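Local coordinates for protein 6-carboxyhexanoate--coa ligase (Bacillus subtilis, PDB 5FLG) that belongs to the 6-carboxyhexanoate--CoA ligase (pimeloyl-CoA synthase) family and holds phosphoaminophosphonic acid-adenylate ester, pimelic acid and magnesium ions in its structure, at residues P118-D130 against K135-V147. Numbering follows the deposited sequence.
With ANP (phosphoaminophosphonic acid-adenylate ester), chain D.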
ATOM      1  N   PRO A 118      -5.478 -20.710  21.656  1.00 35.57           N
ATOM      2  CA  PRO A 118      -6.290 -21.207  20.537  1.00 37.92           C
ATOM      3  C   PRO A 118      -7.271 -20.222  19.949  1.00 38.10           C
ATOM      4  O   PRO A 118      -7.320 -20.065  18.727  1.00 37.95           O
ATOM      5  CB  PRO A 118      -7.025 -22.413  21.141  1.00 37.62           C
ATOM      6  CG  PRO A 118      -6.101 -22.883  22.215  1.00 38.74           C
ATOM      7  CD  PRO A 118      -5.570 -21.614  22.813  1.00 39.42           C
ATOM      8  N   GLU A 119      -7.979 -19.468  20.783  1.00 41.97           N
ATOM      9  CA  GLU A 119      -8.918 -18.492  20.241  1.00 37.95           C
ATOM     10  C   GLU A 119      -8.185 -17.304  19.575  1.00 34.86           C
ATOM     11  O   GLU A 119      -8.789 -16.514  18.869  1.00 33.87           O
ATOM     12  CB  GLU A 119      -9.869 -17.985  21.339  1.00 50.01           C
ATOM     13  CG  GLU A 119      -9.424 -16.675  21.984  1.00 59.47           C
ATOM     14  CD  GLU A 119     -10.343 -16.193  23.105  1.00 71.81           C
ATOM     15  OE1 GLU A 119     -10.495 -16.925  24.107  1.00 65.44           O
ATOM     16  OE2 GLU A 119     -10.845 -15.042  23.021  1.00 79.78           O
ATOM     17  N   TRP A 120      -6.901 -17.120  19.856  1.00 32.41           N
ATOM     18  CA  TRP A 120      -6.174 -15.990  19.295  1.00 30.95           C
ATOM     19  C   TRP A 120      -5.388 -16.400  18.033  1.00 32.58           C
ATOM     20  O   TRP A 120      -4.551 -15.646  17.573  1.00 29.20           O
ATOM     21  CB  TRP A 120      -5.188 -15.412  20.307  1.00 28.63           C
ATOM     22  CG  TRP A 120      -5.834 -14.902  21.554  1.00 28.80           C
ATOM     23  CD1 TRP A 120      -7.059 -14.330  21.660  1.00 31.44           C
ATOM     24  CD2 TRP A 120      -5.237 -14.822  22.855  1.00 27.74           C
ATOM     25  NE1 TRP A 120      -7.265 -13.884  22.955  1.00 32.22           N
ATOM     26  CE2 TRP A 120      -6.184 -14.224  23.716  1.00 29.78           C
ATOM     27  CE3 TRP A 120      -4.007 -15.214  23.374  1.00 26.76           C
ATOM     28  CZ2 TRP A 120      -5.911 -13.952  25.052  1.00 30.09           C
ATOM     29  CZ3 TRP A 120      -3.764 -15.012  24.707  1.00 32.62           C
ATOM     30  CH2 TRP A 120      -4.692 -14.347  25.525  1.00 31.80           C
ATOM     31  N   SER A 121      -5.590 -17.622  17.564  1.00 33.00           N
ATOM     32  CA  SER A 121      -4.903 -18.124  16.362  1.00 42.31           C
ATOM     33  C   SER A 121      -4.998 -17.170  15.195  1.00 37.19           C
ATOM     34  O   SER A 121      -4.092 -17.104  14.387  1.00 45.99           O
ATOM     35  CB  SER A 121      -5.502 -19.453  15.909  1.00 44.89           C
ATOM     36  OG  SER A 121      -5.227 -20.454  16.863  1.00 57.81           O
ATOM     37  N   ASP A 122      -6.151 -16.540  15.026  1.00 33.17           N
ATOM     38  CA  ASP A 122      -6.362 -15.722  13.844  1.00 38.49           C
ATOM     39  C   ASP A 122      -5.949 -14.267  13.978  1.00 33.07           C
ATOM     40  O   ASP A 122      -6.044 -13.506  13.027  1.00 30.12           O
ATOM     41  CB  ASP A 122      -7.811 -15.835  13.361  1.00 41.42           C
ATOM     42  CG  ASP A 122      -8.111 -17.209  12.757  1.00 47.34           C
ATOM     43  OD1 ASP A 122      -7.149 -17.957  12.470  1.00 52.74           O
ATOM     44  OD2 ASP A 122      -9.298 -17.574  12.656  1.00 55.47           O
ATOM     45  N   VAL A 123      -5.453 -13.889  15.148  1.00 32.69           N
ATOM     46  CA  VAL A 123      -5.042 -12.536  15.365  1.00 29.52           C
ATOM     47  C   VAL A 123      -3.776 -12.266  14.563  1.00 31.51           C
ATOM     48  O   VAL A 123      -2.886 -13.083  14.531  1.00 33.24           O
ATOM     49  CB  VAL A 123      -4.767 -12.269  16.859  1.00 31.11           C
ATOM     50  CG1 VAL A 123      -4.036 -10.951  17.009  1.00 27.34           C
ATOM     51  CG2 VAL A 123      -6.080 -12.291  17.648  1.00 30.40           C
ATOM     52  N   ARG A 124      -3.786 -11.155  13.837  1.00 34.70           N
ATOM     53  CA  ARG A 124      -2.810 -10.827  12.813  1.00 37.07           C
ATOM     54  C   ARG A 124      -1.582 -10.111  13.368  1.00 35.08           C
ATOM     55  O   ARG A 124      -0.528 -10.033  12.723  1.00 29.88           O
ATOM     56  CB  ARG A 124      -3.485  -9.924  11.783  1.00 43.34           C
ATOM     57  CG  ARG A 124      -4.606 -10.628  11.036  1.00 55.15           C
ATOM     58  CD  ARG A 124      -5.687  -9.641  10.624  1.00 66.43           C
ATOM     59  NE  ARG A 124      -6.580 -10.194   9.605  1.00 79.23           N
ATOM     60  CZ  ARG A 124      -7.496 -11.138   9.828  1.00 84.93           C
ATOM     61  NH1 ARG A 124      -7.653 -11.671  11.039  1.00 82.56           N
ATOM     62  NH2 ARG A 124      -8.238 -11.580   8.819  1.00 87.40           N
ATOM     63  N   GLY A 125      -1.732  -9.556  14.567  1.00 33.80           N
ATOM     64  CA  GLY A 125      -0.597  -9.007  15.284  1.00 27.86           C
ATOM     65  C   GLY A 125      -0.468  -9.748  16.589  1.00 29.65           C
ATOM     66  O   GLY A 125      -0.536 -10.987  16.624  1.00 27.88           O
ATOM     67  N   ALA A 126      -0.241  -8.981  17.657  1.00 24.62           N
ATOM     68  CA  ALA A 126       0.042  -9.542  18.951  1.00 27.16           C
ATOM     69  C   ALA A 126      -1.110  -9.231  19.888  1.00 26.97           C
ATOM     70  O   ALA A 126      -1.833  -8.255  19.696  1.00 23.78           O
ATOM     71  CB  ALA A 126       1.323  -8.950  19.527  1.00 28.83           C
ATOM     72  N   VAL A 127      -1.283 -10.118  20.849  1.00 25.29           N
ATOM     73  CA  VAL A 127      -2.218  -9.934  21.922  1.00 28.86           C
ATOM     74  C   VAL A 127      -1.470  -9.377  23.107  1.00 30.17           C
ATOM     75  O   VAL A 127      -0.363  -9.815  23.392  1.00 32.12           O
ATOM     76  CB  VAL A 127      -2.825 -11.295  22.302  1.00 30.96           C
ATOM     77  CG1 VAL A 127      -3.657 -11.167  23.580  1.00 31.12           C
ATOM     78  CG2 VAL A 127      -3.657 -11.829  21.136  1.00 27.76           C
ATOM     79  N   LEU A 128      -2.107  -8.466  23.836  1.00 32.18           N
ATOM     80  CA  LEU A 128      -1.541  -7.913  25.050  1.00 27.73           C
ATOM     81  C   LEU A 128      -2.303  -8.441  26.255  1.00 36.41           C
ATOM     82  O   LEU A 128      -3.530  -8.291  26.335  1.00 36.20           O
ATOM     83  CB  LEU A 128      -1.637  -6.377  25.036  1.00 31.12           C
ATOM     84  CG  LEU A 128      -0.524  -5.532  24.409  1.00 37.57           C
ATOM     85  CD1 LEU A 128      -0.173  -5.987  23.008  1.00 36.52           C
ATOM     86  CD2 LEU A 128      -0.898  -4.058  24.404  1.00 38.23           C
ATOM     87  N   PHE A 129      -1.570  -9.053  27.188  1.00 31.33           N
ATOM     88  CA  PHE A 129      -2.171  -9.790  28.244  1.00 31.80           C
ATOM     89  C   PHE A 129      -1.742  -9.171  29.586  1.00 34.38           C
ATOM     90  O   PHE A 129      -0.568  -9.155  29.952  1.00 37.51           O
ATOM     91  CB  PHE A 129      -1.770 -11.269  28.143  1.00 30.63           C
ATOM     92  CG  PHE A 129      -2.736 -12.208  28.812  1.00 32.40           C
ATOM     93  CD1 PHE A 129      -4.048 -12.307  28.368  1.00 32.43           C
ATOM     94  CD2 PHE A 129      -2.368 -12.914  29.949  1.00 34.31           C
ATOM     95  CE1 PHE A 129      -4.966 -13.110  29.032  1.00 35.86           C
ATOM     96  CE2 PHE A 129      -3.284 -13.713  30.616  1.00 35.96           C
ATOM     97  CZ  PHE A 129      -4.588 -13.812  30.157  1.00 33.33           C
ATOM     98  N   ASP A 130      -2.702  -8.666  30.327  1.00 34.29           N
ATOM     99  CA  ASP A 130      -2.392  -7.942  31.572  1.00 31.74           C
ATOM    100  C   ASP A 130      -2.147  -8.926  32.690  1.00 31.41           C
ATOM    101  O   ASP A 130      -3.037  -9.687  33.017  1.00 37.46           O
ATOM    102  CB  ASP A 130      -3.580  -7.090  31.901  1.00 36.57           C
ATOM    103  CG  ASP A 130      -3.390  -6.244  33.150  1.00 38.63           C
ATOM    104  OD1 ASP A 130      -2.495  -6.495  33.989  1.00 43.27           O
ATOM    105  OD2 ASP A 130      -4.192  -5.321  33.274  1.00 45.24           O
ATOM    106  N   LYS A 135      -6.263 -10.984  32.071  1.00 33.24           N
ATOM    107  CA  LYS A 135      -7.152 -10.855  30.917  1.00 41.18           C
ATOM    108  C   LYS A 135      -6.419 -10.129  29.783  1.00 38.85           C
ATOM    109  O   LYS A 135      -5.556  -9.299  30.036  1.00 40.10           O
ATOM    110  CB  LYS A 135      -8.382  -9.989  31.246  1.00 44.77           C
ATOM    111  CG  LYS A 135      -9.211 -10.421  32.446  1.00 56.15           C
ATOM    112  CD  LYS A 135     -10.315  -9.393  32.698  1.00 60.99           C
ATOM    113  CE  LYS A 135     -11.149  -9.698  33.931  1.00 65.20           C
ATOM    114  NZ  LYS A 135     -11.356 -11.163  34.114  1.00 68.40           N
ATOM    115  N   ARG A 136      -6.935 -10.288  28.577  1.00 34.62           N
ATOM    116  CA  ARG A 136      -6.499  -9.535  27.424  1.00 35.46           C
ATOM    117  C   ARG A 136      -6.807  -8.067  27.624  1.00 35.96           C
ATOM    118  O   ARG A 136      -7.856  -7.702  28.108  1.00 40.93           O
ATOM    119  CB  ARG A 136      -7.170 -10.032  26.157  1.00 31.85           C
ATOM    120  CG  ARG A 136      -6.744  -9.272  24.911  1.00 31.60           C
ATOM    121  CD  ARG A 136      -7.168  -9.996  23.634  1.00 30.85           C
ATOM    122  NE  ARG A 136      -6.711  -9.238  22.473  1.00 34.60           N
ATOM    123  CZ  ARG A 136      -6.989  -9.534  21.205  1.00 33.68           C
ATOM    124  NH1 ARG A 136      -7.751 -10.561  20.916  1.00 31.22           N
ATOM    125  NH2 ARG A 136      -6.540  -8.755  20.233  1.00 34.94           N
ATOM    126  N   MET A 137      -5.901  -7.225  27.185  1.00 32.79           N
ATOM    127  CA  MET A 137      -5.866  -5.847  27.614  1.00 39.29           C
ATOM    128  C   MET A 137      -6.139  -4.946  26.410  1.00 34.10           C
ATOM    129  O   MET A 137      -6.821  -3.956  26.509  1.00 36.56           O
ATOM    130  CB  MET A 137      -4.470  -5.610  28.204  1.00 48.80           C
ATOM    131  CG  MET A 137      -4.191  -4.266  28.822  1.00 57.18           C
ATOM    132  SD  MET A 137      -2.450  -4.244  29.325  1.00 65.20           S
ATOM    133  CE  MET A 137      -2.503  -2.949  30.575  1.00 68.55           C
ATOM    134  N   ASP A 138      -5.661  -5.321  25.231  1.00 37.03           N
ATOM    135  CA  ASP A 138      -5.956  -4.525  24.054  1.00 33.32           C
ATOM    136  C   ASP A 138      -7.343  -4.836  23.535  1.00 33.46           C
ATOM    137  O   ASP A 138      -7.865  -5.945  23.707  1.00 34.57           O
ATOM    138  CB  ASP A 138      -4.932  -4.786  22.957  1.00 35.60           C
ATOM    139  CG  ASP A 138      -5.082  -6.150  22.331  1.00 32.59           C
ATOM    140  OD1 ASP A 138      -4.729  -7.139  22.988  1.00 31.51           O
ATOM    141  OD2 ASP A 138      -5.680  -6.247  21.238  1.00 35.98           O
ATOM    142  N   GLN A 139      -7.868  -3.900  22.768  1.00 37.08           N
ATOM    143  CA  GLN A 139      -9.189  -4.021  22.215  1.00 41.51           C
ATOM    144  C   GLN A 139      -9.144  -4.087  20.695  1.00 41.65           C
ATOM    145  O   GLN A 139     -10.132  -3.810  20.043  1.00 44.73           O
ATOM    146  CB  GLN A 139     -10.031  -2.854  22.686  1.00 44.31           C
ATOM    147  CG  GLN A 139     -10.197  -2.839  24.204  1.00 53.66           C
ATOM    148  CD  GLN A 139     -10.742  -1.521  24.728  1.00 64.31           C
ATOM    149  OE1 GLN A 139     -11.697  -0.974  24.181  1.00 69.51           O
ATOM    150  NE2 GLN A 139     -10.122  -0.991  25.781  1.00 68.52           N
ATOM    151  N   THR A 140      -8.084  -4.662  20.142  1.00 39.45           N
ATOM    152  CA  THR A 140      -7.966  -4.753  18.681  1.00 39.83           C
ATOM    153  C   THR A 140      -8.591  -6.001  18.058  1.00 39.80           C
ATOM    154  O   THR A 140      -8.492  -6.188  16.860  1.00 41.34           O
ATOM    155  CB  THR A 140      -6.484  -4.748  18.248  1.00 41.39           C
ATOM    156  OG1 THR A 140      -5.830  -5.944  18.713  1.00 39.64           O
ATOM    157  CG2 THR A 140      -5.799  -3.537  18.802  1.00 38.32           C
ATOM    158  N   LYS A 141      -9.063  -6.936  18.874  1.00 41.38           N
ATOM    159  CA  LYS A 141      -9.702  -8.137  18.351  1.00 41.96           C
ATOM    160  C   LYS A 141      -8.796  -8.867  17.350  1.00 42.14           C
ATOM    161  O   LYS A 141      -7.657  -9.176  17.693  1.00 42.22           O
ATOM    162  CB  LYS A 141     -11.046  -7.777  17.711  1.00 49.30           C
ATOM    163  CG  LYS A 141     -11.946  -6.939  18.595  1.00 54.40           C
ATOM    164  CD  LYS A 141     -13.353  -6.884  18.023  1.00 64.12           C
ATOM    165  CE  LYS A 141     -14.371  -6.427  19.063  1.00 65.98           C
ATOM    166  NZ  LYS A 141     -15.756  -6.808  18.663  1.00 70.20           N
ATOM    167  N   GLU A 142      -9.292  -9.190  16.146  1.00 38.87           N
ATOM    168  CA  GLU A 142      -8.532 -10.049  15.218  1.00 37.98           C
ATOM    169  C   GLU A 142      -7.370  -9.298  14.627  1.00 38.41           C
ATOM    170  O   GLU A 142      -6.567  -9.866  13.876  1.00 35.48           O
ATOM    171  CB  GLU A 142      -9.386 -10.596  14.051  1.00 42.81           C
ATOM    172  CG  GLU A 142     -10.414 -11.661  14.441  1.00 47.78           C
ATOM    173  CD  GLU A 142      -9.860 -12.755  15.346  1.00 54.24           C
ATOM    174  OE1 GLU A 142      -9.175 -13.685  14.843  1.00 62.24           O
ATOM    175  OE2 GLU A 142     -10.219 -12.759  16.543  1.00 58.84           O
ATOM    176  N   LYS A 143      -7.369  -7.985  14.794  1.00 39.61           N
ATOM    177  CA  LYS A 143      -6.359  -7.210  14.116  1.00 41.60           C
ATOM    178  C   LYS A 143      -5.050  -7.357  14.915  1.00 40.18           C
ATOM    179  O   LYS A 143      -4.016  -7.704  14.372  1.00 36.70           O
ATOM    180  CB  LYS A 143      -6.807  -5.764  13.984  1.00 46.60           C
ATOM    181  CG  LYS A 143      -5.687  -4.840  13.563  1.00 59.03           C
ATOM    182  CD  LYS A 143      -6.202  -3.523  13.007  1.00 61.44           C
ATOM    183  CE  LYS A 143      -5.028  -2.617  12.663  1.00 69.40           C
ATOM    184  NZ  LYS A 143      -5.341  -1.676  11.555  1.00 75.13           N
ATOM    185  N   GLY A 144      -5.170  -7.334  16.231  1.00 31.20           N
ATOM    186  CA  GLY A 144      -4.030  -7.418  17.093  1.00 34.31           C
ATOM    187  C   GLY A 144      -3.221  -6.152  17.045  1.00 33.41           C
ATOM    188  O   GLY A 144      -3.620  -5.188  16.417  1.00 32.88           O
ATOM    189  N   VAL A 145      -2.159  -6.104  17.839  1.00 31.90           N
ATOM    190  CA  VAL A 145      -1.308  -4.942  17.873  1.00 31.33           C
ATOM    191  C   VAL A 145      -0.109  -5.277  17.029  1.00 27.85           C
ATOM    192  O   VAL A 145       0.545  -6.290  17.255  1.00 30.87           O
ATOM    193  CB  VAL A 145      -0.853  -4.619  19.319  1.00 27.97           C
ATOM    194  CG1 VAL A 145       0.222  -3.544  19.323  1.00 30.95           C
ATOM    195  CG2 VAL A 145      -2.046  -4.182  20.170  1.00 32.54           C
ATOM    196  N   ARG A 146       0.201  -4.421  16.069  1.00 33.46           N
ATOM    197  CA  ARG A 146       1.231  -4.740  15.082  1.00 32.42           C
ATOM    198  C   ARG A 146       2.455  -3.876  15.336  1.00 30.81           C
ATOM    199  O   ARG A 146       2.433  -2.694  15.138  1.00 34.56           O
ATOM    200  CB  ARG A 146       0.727  -4.536  13.663  1.00 32.47           C
ATOM    201  CG  ARG A 146       1.664  -5.142  12.603  1.00 32.12           C
ATOM    202  CD  ARG A 146       1.526  -6.664  12.434  1.00 32.20           C
ATOM    203  NE  ARG A 146       2.606  -7.168  11.565  1.00 31.87           N
ATOM    204  CZ  ARG A 146       2.775  -8.420  11.131  1.00 30.74           C
ATOM    205  NH1 ARG A 146       1.933  -9.384  11.464  1.00 30.71           N
ATOM    206  NH2 ARG A 146       3.875  -8.718  10.422  1.00 36.12           N
ATOM    207  N   VAL A 147       3.509  -4.485  15.837  1.00 30.81           N
ATOM    208  CA  VAL A 147       4.741  -3.779  16.102  1.00 31.81           C
ATOM    209  C   VAL A 147       5.391  -3.386  14.783  1.00 33.78           C
ATOM    210  O   VAL A 147       5.452  -4.182  13.841  1.00 29.94           O
ATOM    211  CB  VAL A 147       5.694  -4.670  16.907  1.00 31.93           C
ATOM    212  CG1 VAL A 147       6.986  -3.929  17.210  1.00 31.02           C
ATOM    213  CG2 VAL A 147       5.005  -5.114  18.204  1.00 36.20           C
TER
HETATM  214  PG  ANP D 702       5.347 -13.759   7.739  1.00 34.61           P
HETATM  215  O1G ANP D 702       5.295 -13.428   6.273  1.00 32.91           O
HETATM  216  O2G ANP D 702       5.233 -15.237   7.998  1.00 36.24           O
HETATM  217  O3G ANP D 702       6.480 -13.157   8.505  1.00 29.62           O
HETATM  218  PB  ANP D 702       3.794 -12.572   9.976  1.00 29.51           P
HETATM  219  O1B ANP D 702       4.965 -11.708  10.283  1.00 25.35           O
HETATM  220  O2B ANP D 702       2.385 -12.122  10.086  1.00 29.38           O
HETATM  221  N3B ANP D 702       3.901 -13.056   8.321  1.00 27.99           N
HETATM  222  PA  ANP D 702       5.202 -14.498  11.584  1.00 34.05           P
HETATM  223  O1A ANP D 702       5.305 -15.951  11.500  1.00 28.96           O
HETATM  224  O2A ANP D 702       6.364 -13.582  11.323  1.00 32.00           O
HETATM  225  O3A ANP D 702       3.908 -13.967  10.790  1.00 31.40           O
HETATM  226  O5' ANP D 702       4.680 -14.226  13.127  1.00 27.61           O
HETATM  227  C5' ANP D 702       3.867 -15.160  13.779  1.00 29.63           C
HETATM  228  C4' ANP D 702       2.712 -14.433  14.471  1.00 29.70           C
HETATM  229  O4' ANP D 702       3.253 -13.438  15.350  1.00 29.85           O
HETATM  230  C3' ANP D 702       1.817 -13.704  13.481  1.00 29.55           C
HETATM  231  O3' ANP D 702       0.719 -14.513  13.075  1.00 33.47           O
HETATM  232  C2' ANP D 702       1.308 -12.546  14.288  1.00 30.57           C
HETATM  233  O2' ANP D 702       0.246 -13.005  15.126  1.00 26.08           O
HETATM  234  C1' ANP D 702       2.501 -12.235  15.147  1.00 30.02           C
HETATM  235  N9  ANP D 702       3.282 -11.174  14.501  1.00 32.14           N
HETATM  236  C8  ANP D 702       4.103 -11.272  13.396  1.00 37.16           C
HETATM  237  N7  ANP D 702       4.711 -10.085  13.163  1.00 34.41           N
HETATM  238  C5  ANP D 702       4.240  -9.210  14.104  1.00 27.81           C
HETATM  239  C6  ANP D 702       4.412  -7.785  14.433  1.00 31.13           C
HETATM  240  N6  ANP D 702       5.197  -6.982  13.709  1.00 35.14           N
HETATM  241  N1  ANP D 702       3.757  -7.280  15.501  1.00 27.74           N
HETATM  242  C2  ANP D 702       2.933  -8.041  16.231  1.00 26.06           C
HETATM  243  N3  ANP D 702       2.762  -9.361  16.056  1.00 27.49           N
HETATM  244  C4  ANP D 702       3.299  -9.942  14.956  1.00 28.03           C
HETATM  245  O   HOH W   1      -8.280 -15.395  16.358  1.00 39.74           O
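Val127 and Arg136 show how a charged side chain can be laid against a valine while NE and NH2 are held by acceptors. With CG anti to the backbone N (chi1 -180°) and the chain extended, Arg136 passes CD 3.7 Å from Val127 CG1, and Val127 CG2 sits over one face of the guanidinium. The Trp120 ring, nearly perpendicular to that plane, flanks NH1. At the guanidinium edge, NE and NH2 grip the two carboxylate oxygens of Asp138 side-on, a salt bridge, and NH2 also donates to Lys141 O. Asp138 OD1 has a second donor, Leu128 N at 3.1 Å, which arrives from the opposite face of the carboxylate; OD2 accepts from Thr140 N in an Asx turn. This buried carboxylate thus ties the loop after strand 135-136 to its partner, strand 127-130, in an antiparallel hairpin at the margin of a mixed sheet. Phe129 CE1 lies 3.4 Å from Lys135 C, with Lys135 N over one face of the ring. Leu128 CD1 meets Val145 CG2 at 3.8 Å, and both residues touch Ile242 of helix 238-247. Farther along, Ala126 and Val145 exchange backbone bonds in the wall of the ANP pocket. There Arg146, bent at chi2 (79°), spreads its guanidinium over N7 of ANP; NH1 binds Arg124 O at 2.8 Å and ANP O2B at 3.1 Å, while NH2 reaches ANP O1B and Glu32. Val147 pairs its backbone N and O with ANP N1 and N6.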